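PDB 6NV6: glutathione S-transferase from Xanthomonas axonopodis pv. citri, which probably catalyses the conjugation of glutathione to electrophilic substrates, as a theta class glutathione transferase of a citrus canker pathogen. Local coordinates for residues A143-L153 against L182-R191; G166-M175 against Y198-L206. All coordinates share one frame; numbering follows the deposited sequence.

Interaction 1 of 2, residues A143-L153 against L182-R191; sequences ADAALAQQPYL and LPHLQAWYAR
Asp144 sets its carboxylate over the first turn of the helix that begins just after Leu182, which holds the N-cap position. With CG anti to the backbone N (chi1 -179°), the side chain reaches across so that OD2 takes a nearly straight hydrogen bond from Leu185 N (2.9 Å), whose donor stands above the carboxylate plane. His184 N gives the same oxygen only a weak, bent bond of 3.0 Å. The helix start would be expected to stabilise the carboxylate as an anion. Beside it, the imidazole of His184 lies flat under the methyl of Ala148, whose CB is 3.4 Å from the ring centroid in a CH-pi contact.

The contact joins the end of helix 126-146 and the loop after it to helix 183-193 within the all-helical C-terminal domain of the glutathione transferase fold. Deeper in, Leu147 lays both methyls over one face of the Trp188 indole, CD1 coming to 3.6 Å from CD2 of Trp188. CD1 of Tyr152 lies at the indole edge, 3.8 Å from Trp188 CD1, the two rings meeting obliquely, while Asp162 accepts the indole N-H. Arg191 has its chain bent at chi3 (-62°), and NH1 donates a 2.8 Å hydrogen bond to a lone pair of Pro151 O, in the carbonyl plane though tilted from the guanidinium plane. A water accepts from the same NH1 and donates to Leu147 O and His184 O; a second water links Tyr152 OH to Arg191 O.

Interaction 2 of 2, residues G166-M175 against Y198-L206; sequences GSFIYAWFEM and YQRGVMTAL
The C-terminal tail of the glutathione transferase closes over helix 163-174, and Tyr170 is the side chain round which it folds. A first torsion of 172° turns the Tyr170 ring away from its own backbone N and out among Val202, Met203 and Leu206. Met203 CA sits over one face of the ring, 3.8 Å from its centroid and offset toward the rim, as a CH-pi contact; Met203 CG comes to 3.8 Å from Tyr170 CE1, the two side chains crossing at about a right angle. Leu206 runs past the tyrosine in the opposite direction, its CD1 being 3.7 Å from Tyr170 CE2. The phenol end is tied down as well: Tyr170 OH donates to Thr204 O over 3.0 Å, tilted 21° from the carbonyl plane.

Met203 is the centre of an inverse gamma turn, closed by the bond from Thr204 N to Val202 O, and this sharp bend after helix 196-201 carries the chain across the phenol. Thr204 OG1 is itself bound to Arg10 O and Arg16 NH2, so the tail is also held to the thioredoxin-like N-terminal domain.

At the other end, Tyr198 OH donates to Gly166 O at 3.0 Å, with the carbonyl oxygen at the edge of the phenol ring and near its plane. The same hydroxyl oxygen lies 3.4 Å from Tyr170 CB, beside Val202 CG1, which packs on that CB at 3.7 Å. Leu206 CD2 rests farther along the helix, 3.8 Å from Glu174 CB, while its CD1 branch also touches Ala171.

How the interactions relate
Interactions 1 and 2 have centres about 16 Å apart and meet through Tyr189, which belongs to helix 183-193 and points away from 143-153. Its hydroxyl probably hydrogen-bonds Glu174, with OH 2.9 Å from OE2, and also packs on Tyr170 CD1, while the ring meets Phe173, nearly parallel to it, and the hydroxyl of Tyr198. One face of helix 183-193 thus serves the end of helix 126-146 and the loop after it, and another serves helices 163-174 and 196-201. The segments alternate along the chain, 166-175 falling between the two halves of interaction 1. Interaction 2 is nearer the chain centre and adjoins helix 13-25 of the thioredoxin-like domain, which in this family supplies the glutathione site; interaction 1 is more peripheral.

Interaction 1 of 2, residues A143-L153 against L182-R191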
loop_
_atom_site.group_PDB
_atom_site.type_symbol
_atom_site.label_atom_id
_atom_site.label_comp_id
_atom_site.label_asym_id
_atom_site.label_seq_id
_atom_site.Cartn_x
_atom_site.Cartn_y
_atom_site.Cartn_z
ATOM N N ALA A 143 8.619 3.639 10.438
ATOM C CA ALA A 143 9.035 3.055 9.173
ATOM C C ALA A 143 10.278 3.755 8.631
ATOM O O ALA A 143 11.183 3.103 8.087
ATOM C CB ALA A 143 7.877 3.127 8.183
ATOM N N ASP A 144 10.332 5.088 8.770
ATOM C CA ASP A 144 11.512 5.845 8.367
ATOM C C ASP A 144 12.752 5.331 9.076
ATOM O O ASP A 144 13.835 5.270 8.483
ATOM C CB ASP A 144 11.316 7.334 8.658
ATOM C CG ASP A 144 12.518 8.179 8.237
ATOM O OD1 ASP A 144 13.439 8.381 9.062
ATOM O OD2 ASP A 144 12.555 8.640 7.075
ATOM N N ALA A 145 12.612 4.953 10.344
ATOM C CA ALA A 145 13.749 4.413 11.077
ATOM C C ALA A 145 14.150 3.040 10.548
ATOM O O ALA A 145 15.343 2.721 10.466
ATOM C CB ALA A 145 13.420 4.347 12.561
ATOM N N ALA A 146 13.171 2.211 10.185
ATOM C CA ALA A 146 13.510 0.902 9.642
ATOM C C ALA A 146 14.155 1.027 8.270
ATOM O O ALA A 146 15.022 0.219 7.909
ATOM C CB ALA A 146 12.264 0.018 9.572
ATOM N N LEU A 147 13.761 2.041 7.505
ATOM C CA LEU A 147 14.326 2.262 6.183
ATOM C C LEU A 147 15.629 3.034 6.234
ATOM O O LEU A 147 16.211 3.313 5.181
ATOM C CB LEU A 147 13.305 2.978 5.301
ATOM C CG LEU A 147 12.089 2.095 4.970
ATOM C CD1 LEU A 147 10.947 2.944 4.439
ATOM C CD2 LEU A 147 12.462 0.960 3.980
ATOM N N ALA A 148 16.087 3.396 7.427
ATOM C CA ALA A 148 17.464 3.815 7.634
ATOM C C ALA A 148 18.390 2.635 7.898
ATOM O O ALA A 148 19.610 2.794 7.818
ATOM C CB ALA A 148 17.550 4.812 8.795
ATOM N N GLN A 149 17.842 1.455 8.183
ATOM C CA GLN A 149 18.629 0.254 8.427
ATOM C C GLN A 149 18.746 -0.625 7.192
ATOM O O GLN A 149 19.802 -1.214 6.955
ATOM C CB GLN A 149 18.017 -0.567 9.570
ATOM C CG GLN A 149 18.108 0.071 10.961
ATOM C CD GLN A 149 19.487 0.653 11.278
ATOM O OE1 GLN A 149 20.504 -0.034 11.169
ATOM N NE2 GLN A 149 19.521 1.924 11.679
ATOM N N GLN A 150 17.676 -0.743 6.413
ATOM C CA GLN A 150 17.650 -1.490 5.166
ATOM C C GLN A 150 16.896 -0.659 4.129
ATOM O O GLN A 150 16.062 0.169 4.490
ATOM C CB GLN A 150 16.972 -2.857 5.326
ATOM C CG GLN A 150 17.547 -3.697 6.454
ATOM C CD GLN A 150 18.754 -4.512 6.004
ATOM O OE1 GLN A 150 18.994 -4.672 4.804
ATOM N NE2 GLN A 150 19.520 -5.035 6.969
ATOM N N PRO A 151 17.175 -0.876 2.844
ATOM C CA PRO A 151 16.527 -0.033 1.827
ATOM C C PRO A 151 15.069 -0.390 1.562
ATOM O O PRO A 151 14.363 0.411 0.926
ATOM C CB PRO A 151 17.402 -0.260 0.584
ATOM C CG PRO A 151 18.011 -1.595 0.766
ATOM C CD PRO A 151 18.035 -1.910 2.241
ATOM N N TYR A 152 14.596 -1.549 2.031
ATOM C CA TYR A 152 13.209 -1.946 1.851
ATOM C C TYR A 152 12.644 -2.517 3.141
ATOM O O TYR A 152 13.363 -3.083 3.974
ATOM C CB TYR A 152 13.050 -2.963 0.722
ATOM C CG TYR A 152 13.408 -2.369 -0.618
ATOM C CD1 TYR A 152 12.482 -1.622 -1.330
ATOM C CD2 TYR A 152 14.688 -2.534 -1.159
ATOM C CE1 TYR A 152 12.807 -1.064 -2.545
ATOM C CE2 TYR A 152 15.022 -1.982 -2.373
ATOM C CZ TYR A 152 14.076 -1.243 -3.065
ATOM O OH TYR A 152 14.381 -0.671 -4.283
ATOM N N LEU A 153 11.338 -2.318 3.307
ATOM C CA LEU A 153 10.623 -2.936 4.410
ATOM C C LEU A 153 10.830 -4.439 4.429
ATOM O O LEU A 153 10.816 -5.050 5.501
ATOM C CB LEU A 153 9.138 -2.619 4.301
ATOM C CG LEU A 153 8.802 -1.150 4.479
ATOM C CD1 LEU A 153 7.288 -1.003 4.435
ATOM C CD2 LEU A 153 9.390 -0.621 5.796
ATOM N N LEU A 182 11.083 13.065 6.602
ATOM C CA LEU A 182 11.369 11.647 6.819
ATOM C C LEU A 182 12.140 11.123 5.614
ATOM O O LEU A 182 11.555 10.544 4.687
ATOM C CB LEU A 182 10.091 10.847 7.047
ATOM C CG LEU A 182 9.245 11.234 8.261
ATOM C CD1 LEU A 182 7.858 10.631 8.108
ATOM C CD2 LEU A 182 9.919 10.798 9.566
ATOM N N PRO A 183 13.467 11.266 5.615
ATOM C CA PRO A 183 14.221 11.167 4.359
ATOM C C PRO A 183 14.479 9.743 3.909
ATOM O O PRO A 183 14.645 9.504 2.707
ATOM C CB PRO A 183 15.537 11.890 4.685
ATOM C CG PRO A 183 15.352 12.438 6.105
ATOM C CD PRO A 183 14.362 11.548 6.745
ATOM N N HIS A 184 14.555 8.793 4.841
ATOM C CA HIS A 184 14.684 7.404 4.415
ATOM C C HIS A 184 13.366 6.904 3.838
ATOM O O HIS A 184 13.340 6.268 2.774
ATOM C CB HIS A 184 15.171 6.535 5.575
ATOM C CG HIS A 184 16.390 7.085 6.249
ATOM N ND1 HIS A 184 17.661 6.625 5.974
ATOM C CD2 HIS A 184 16.535 8.083 7.154
ATOM C CE1 HIS A 184 18.535 7.308 6.691
ATOM N NE2 HIS A 184 17.878 8.198 7.414
ATOM N N LEU A 185 12.259 7.215 4.514
ATOM C CA LEU A 185 10.942 6.956 3.952
ATOM C C LEU A 185 10.821 7.522 2.546
ATOM O O LEU A 185 10.306 6.855 1.646
ATOM C CB LEU A 185 9.874 7.557 4.865
ATOM C CG LEU A 185 8.436 7.223 4.482
ATOM C CD1 LEU A 185 8.083 5.774 4.863
ATOM C CD2 LEU A 185 7.483 8.231 5.116
ATOM N N GLN A 186 11.309 8.748 2.337
ATOM C CA GLN A 186 11.151 9.408 1.045
ATOM C C GLN A 186 12.015 8.767 -0.038
ATOM O O GLN A 186 11.564 8.596 -1.177
ATOM C CB GLN A 186 11.489 10.888 1.182
ATOM C CG GLN A 186 11.489 11.633 -0.137
ATOM C CD GLN A 186 11.622 13.125 0.044
ATOM O OE1 GLN A 186 11.298 13.655 1.111
ATOM N NE2 GLN A 186 12.104 13.818 -0.996
ATOM N N ALA A 187 13.267 8.430 0.288
ATOM C CA ALA A 187 14.135 7.782 -0.693
ATOM C C ALA A 187 13.588 6.418 -1.090
ATOM O O ALA A 187 13.768 5.981 -2.237
ATOM C CB ALA A 187 15.553 7.656 -0.137
ATOM N N TRP A 188 12.935 5.730 -0.149
ATOM C CA TRP A 188 12.254 4.478 -0.452
ATOM C C TRP A 188 11.111 4.710 -1.431
ATOM O O TRP A 188 10.957 3.969 -2.409
ATOM C CB TRP A 188 11.763 3.862 0.857
ATOM C CG TRP A 188 10.751 2.730 0.800
ATOM C CD1 TRP A 188 10.981 1.436 0.409
ATOM C CD2 TRP A 188 9.384 2.773 1.247
ATOM N NE1 TRP A 188 9.844 0.686 0.558
ATOM C CE2 TRP A 188 8.850 1.475 1.076
ATOM C CE3 TRP A 188 8.563 3.778 1.772
ATOM C CZ2 TRP A 188 7.517 1.157 1.399
ATOM C CZ3 TRP A 188 7.238 3.458 2.099
ATOM C CH2 TRP A 188 6.732 2.157 1.906
ATOM N N TYR A 189 10.320 5.757 -1.196
ATOM C CA TYR A 189 9.264 6.107 -2.130
ATOM C C TYR A 189 9.833 6.468 -3.493
ATOM O O TYR A 189 9.223 6.160 -4.524
ATOM C CB TYR A 189 8.444 7.263 -1.566
ATOM C CG TYR A 189 7.375 7.777 -2.502
ATOM C CD1 TYR A 189 6.479 6.904 -3.105
ATOM C CD2 TYR A 189 7.259 9.131 -2.775
ATOM C CE1 TYR A 189 5.507 7.363 -3.952
ATOM C CE2 TYR A 189 6.288 9.601 -3.625
ATOM C CZ TYR A 189 5.417 8.716 -4.210
ATOM O OH TYR A 189 4.457 9.189 -5.066
ATOM N N ALA A 190 11.003 7.118 -3.520
ATOM C CA ALA A 190 11.644 7.432 -4.793
ATOM C C ALA A 190 12.037 6.167 -5.544
ATOM O O ALA A 190 11.963 6.131 -6.775
ATOM C CB ALA A 190 12.866 8.324 -4.564
ATOM N N ARG A 191 12.432 5.116 -4.829
ATOM C CA ARG A 191 12.821 3.884 -5.502
ATOM C C ARG A 191 11.604 3.067 -5.905
ATOM O O ARG A 191 11.650 2.320 -6.893
ATOM C CB ARG A 191 13.734 3.060 -4.600
ATOM C CG ARG A 191 15.093 3.693 -4.374
ATOM C CD ARG A 191 16.010 2.755 -3.587
ATOM N NE ARG A 191 15.498 2.455 -2.245
ATOM C CZ ARG A 191 15.754 3.173 -1.148
ATOM N NH1 ARG A 191 15.138 2.886 -0.007
ATOM N NH2 ARG A 191 16.566 4.222 -1.196
HETATM O O HOH W 1 15.416 4.376 2.581
HETATM O O HOH W 2 12.245 -0.592 -6.221
#

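Interaction 2 of 2, residues G166-M175 against Y198-L206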
loop_
_atom_site.group_PDB
_atom_site.type_symbol
_atom_site.label_atom_id
_atom_site.label_comp_id
_atom_site.label_asym_id
_atom_site.label_seq_id
_atom_site.Cartn_x
_atom_site.Cartn_y
_atom_site.Cartn_z
ATOM N N GLY A 166 3.635 0.676 0.888
ATOM C CA GLY A 166 3.976 1.366 -0.344
ATOM C C GLY A 166 2.763 1.902 -1.078
ATOM O O GLY A 166 2.837 2.954 -1.723
ATOM N N SER A 167 1.628 1.204 -0.984
ATOM C CA SER A 167 0.423 1.684 -1.649
ATOM C C SER A 167 -0.217 2.845 -0.900
ATOM O O SER A 167 -0.884 3.682 -1.519
ATOM C CB SER A 167 -0.574 0.537 -1.830
ATOM O OG SER A 167 0.060 -0.653 -2.269
ATOM N N PHE A 168 -0.034 2.913 0.421
ATOM C CA PHE A 168 -0.501 4.084 1.161
ATOM C C PHE A 168 0.422 5.273 0.955
ATOM O O PHE A 168 -0.050 6.410 0.821
ATOM C CB PHE A 168 -0.597 3.781 2.656
ATOM C CG PHE A 168 -1.825 3.014 3.054
ATOM C CD1 PHE A 168 -3.008 3.668 3.328
ATOM C CD2 PHE A 168 -1.789 1.634 3.172
ATOM C CE1 PHE A 168 -4.138 2.956 3.706
ATOM C CE2 PHE A 168 -2.916 0.920 3.546
ATOM C CZ PHE A 168 -4.097 1.590 3.812
ATOM N N ILE A 169 1.737 5.025 0.906
ATOM C CA ILE A 169 2.698 6.122 0.965
ATOM C C ILE A 169 2.649 6.979 -0.289
ATOM O O ILE A 169 3.150 8.115 -0.282
ATOM C CB ILE A 169 4.120 5.589 1.218
ATOM C CG1 ILE A 169 4.840 6.509 2.197
ATOM C CG2 ILE A 169 4.893 5.458 -0.079
ATOM C CD1 ILE A 169 4.301 6.405 3.605
ATOM N N TYR A 170 2.045 6.469 -1.365
ATOM C CA TYR A 170 1.710 7.331 -2.490
ATOM C C TYR A 170 0.749 8.436 -2.053
ATOM O O TYR A 170 0.978 9.622 -2.320
ATOM C CB TYR A 170 1.109 6.498 -3.623
ATOM C CG TYR A 170 0.557 7.340 -4.750
ATOM C CD1 TYR A 170 1.399 8.137 -5.518
ATOM C CD2 TYR A 170 -0.805 7.347 -5.044
ATOM C CE1 TYR A 170 0.912 8.902 -6.541
ATOM C CE2 TYR A 170 -1.303 8.116 -6.073
ATOM C CZ TYR A 170 -0.436 8.888 -6.818
ATOM O OH TYR A 170 -0.922 9.652 -7.847
ATOM N N ALA A 171 -0.330 8.064 -1.362
ATOM C CA ALA A 171 -1.254 9.074 -0.858
ATOM C C ALA A 171 -0.548 10.034 0.089
ATOM O O ALA A 171 -0.721 11.255 -0.009
ATOM C CB ALA A 171 -2.440 8.401 -0.165
ATOM N N TRP A 172 0.269 9.502 0.998
ATOM C CA TRP A 172 0.980 10.343 1.953
ATOM C C TRP A 172 1.770 11.456 1.268
ATOM O O TRP A 172 1.716 12.612 1.690
ATOM C CB TRP A 172 1.914 9.483 2.800
ATOM C CG TRP A 172 2.817 10.257 3.721
ATOM C CD1 TRP A 172 4.169 10.479 3.568
ATOM C CD2 TRP A 172 2.446 10.908 4.943
ATOM N NE1 TRP A 172 4.648 11.224 4.620
ATOM C CE2 TRP A 172 3.614 11.499 5.477
ATOM C CE3 TRP A 172 1.244 11.044 5.641
ATOM C CZ2 TRP A 172 3.609 12.208 6.674
ATOM C CZ3 TRP A 172 1.245 11.756 6.825
ATOM C CH2 TRP A 172 2.416 12.327 7.329
ATOM N N PHE A 173 2.499 11.133 0.208
ATOM C CA PHE A 173 3.421 12.101 -0.362
ATOM C C PHE A 173 2.768 13.021 -1.380
ATOM O O PHE A 173 3.259 14.137 -1.595
ATOM C CB PHE A 173 4.607 11.375 -1.005
ATOM C CG PHE A 173 5.687 10.987 -0.024
ATOM C CD1 PHE A 173 6.407 11.963 0.654
ATOM C CD2 PHE A 173 5.964 9.648 0.242
ATOM C CE1 PHE A 173 7.394 11.613 1.558
ATOM C CE2 PHE A 173 6.951 9.295 1.146
ATOM C CZ PHE A 173 7.665 10.279 1.805
ATOM N N GLU A 174 1.672 12.601 -2.003
ATOM C CA GLU A 174 1.045 13.412 -3.036
ATOM C C GLU A 174 -0.204 14.124 -2.545
ATOM O O GLU A 174 -0.729 14.980 -3.261
ATOM C CB GLU A 174 0.734 12.545 -4.259
ATOM C CG GLU A 174 1.946 11.720 -4.729
ATOM C CD GLU A 174 3.174 12.578 -5.085
ATOM O OE1 GLU A 174 2.975 13.724 -5.545
ATOM O OE2 GLU A 174 4.330 12.112 -4.913
ATOM N N MET A 175 -0.682 13.790 -1.348
ATOM C CA MET A 175 -1.677 14.551 -0.605
ATOM C C MET A 175 -1.263 16.003 -0.436
ATOM O O MET A 175 -0.077 16.294 -0.232
ATOM C CB MET A 175 -1.897 13.968 0.790
ATOM C CG MET A 175 -3.096 13.096 0.929
ATOM S SD MET A 175 -3.485 12.906 2.675
ATOM C CE MET A 175 -1.850 12.760 3.355
ATOM N N TYR A 198 4.574 -0.344 -10.050
ATOM C CA TYR A 198 4.104 0.645 -9.092
ATOM C C TYR A 198 3.440 1.829 -9.792
ATOM O O TYR A 198 2.432 2.361 -9.311
ATOM C CB TYR A 198 5.272 1.103 -8.231
ATOM C CG TYR A 198 4.906 2.041 -7.107
ATOM C CD1 TYR A 198 4.408 1.548 -5.902
ATOM C CD2 TYR A 198 5.100 3.410 -7.236
ATOM C CE1 TYR A 198 4.100 2.396 -4.862
ATOM C CE2 TYR A 198 4.786 4.267 -6.204
ATOM C CZ TYR A 198 4.288 3.759 -5.015
ATOM O OH TYR A 198 3.975 4.618 -3.977
ATOM N N GLN A 199 3.991 2.253 -10.932
ATOM C CA GLN A 199 3.391 3.356 -11.677
ATOM C C GLN A 199 1.999 2.994 -12.180
ATOM O O GLN A 199 1.072 3.811 -12.116
ATOM C CB GLN A 199 4.286 3.736 -12.856
ATOM C CG GLN A 199 5.615 4.350 -12.485
ATOM C CD GLN A 199 6.600 4.257 -13.625
ATOM O OE1 GLN A 199 6.217 3.958 -14.753
ATOM N NE2 GLN A 199 7.875 4.506 -13.342
ATOM N N ARG A 200 1.835 1.777 -12.696
ATOM C CA ARG A 200 0.542 1.375 -13.234
ATOM C C ARG A 200 -0.415 0.912 -12.142
ATOM O O ARG A 200 -1.631 1.105 -12.258
ATOM C CB ARG A 200 0.732 0.271 -14.271
ATOM C CG ARG A 200 1.517 0.704 -15.492
ATOM C CD ARG A 200 1.627 -0.441 -16.483
ATOM N NE ARG A 200 2.212 -1.613 -15.846
ATOM C CZ ARG A 200 3.473 -2.000 -16.011
ATOM N NH1 ARG A 200 3.972 -3.000 -15.286
ATOM N NH2 ARG A 200 4.258 -1.326 -16.846
ATOM N N GLY A 201 0.107 0.295 -11.084
ATOM C CA GLY A 201 -0.745 -0.266 -10.056
ATOM C C GLY A 201 -1.157 0.693 -8.958
ATOM O O GLY A 201 -2.256 0.567 -8.415
ATOM N N VAL A 202 -0.298 1.653 -8.616
ATOM C CA VAL A 202 -0.493 2.481 -7.435
ATOM C C VAL A 202 -0.752 3.937 -7.797
ATOM O O VAL A 202 -1.640 4.571 -7.224
ATOM C CB VAL A 202 0.710 2.354 -6.469
ATOM C CG1 VAL A 202 0.517 3.213 -5.227
ATOM C CG2 VAL A 202 0.911 0.917 -6.091
ATOM N N MET A 203 0.000 4.488 -8.742
ATOM C CA MET A 203 -0.032 5.935 -8.947
ATOM C C MET A 203 -1.201 6.292 -9.857
ATOM O O MET A 203 -1.051 6.650 -11.026
ATOM C CB MET A 203 1.296 6.439 -9.490
ATOM C CG MET A 203 2.476 6.062 -8.605
ATOM S SD MET A 203 4.093 6.398 -9.309
ATOM C CE MET A 203 4.101 8.181 -9.132
ATOM N N THR A 204 -2.389 6.229 -9.277
ATOM C CA THR A 204 -3.637 6.508 -9.959
ATOM C C THR A 204 -4.175 7.859 -9.492
ATOM O O THR A 204 -3.553 8.568 -8.691
ATOM C CB THR A 204 -4.640 5.377 -9.710
ATOM O OG1 THR A 204 -4.957 5.302 -8.310
ATOM C CG2 THR A 204 -4.060 4.040 -10.163
ATOM N N ALA A 205 -5.340 8.225 -10.017
ATOM C CA ALA A 205 -6.005 9.448 -9.589
ATOM C C ALA A 205 -6.157 9.469 -8.070
ATOM O O ALA A 205 -6.752 8.565 -7.478
ATOM C CB ALA A 205 -7.368 9.564 -10.273
ATOM N N LEU A 206 -5.597 10.494 -7.430
ATOM C CA LEU A 206 -5.605 10.559 -5.971
ATOM C C LEU A 206 -6.862 11.284 -5.493
ATOM O O LEU A 206 -6.831 12.358 -4.887
ATOM C CB LEU A 206 -4.329 11.206 -5.450
ATOM C CG LEU A 206 -4.061 10.838 -3.985
ATOM C CD1 LEU A 206 -3.923 9.322 -3.821
ATOM C CD2 LEU A 206 -2.843 11.561 -3.413
#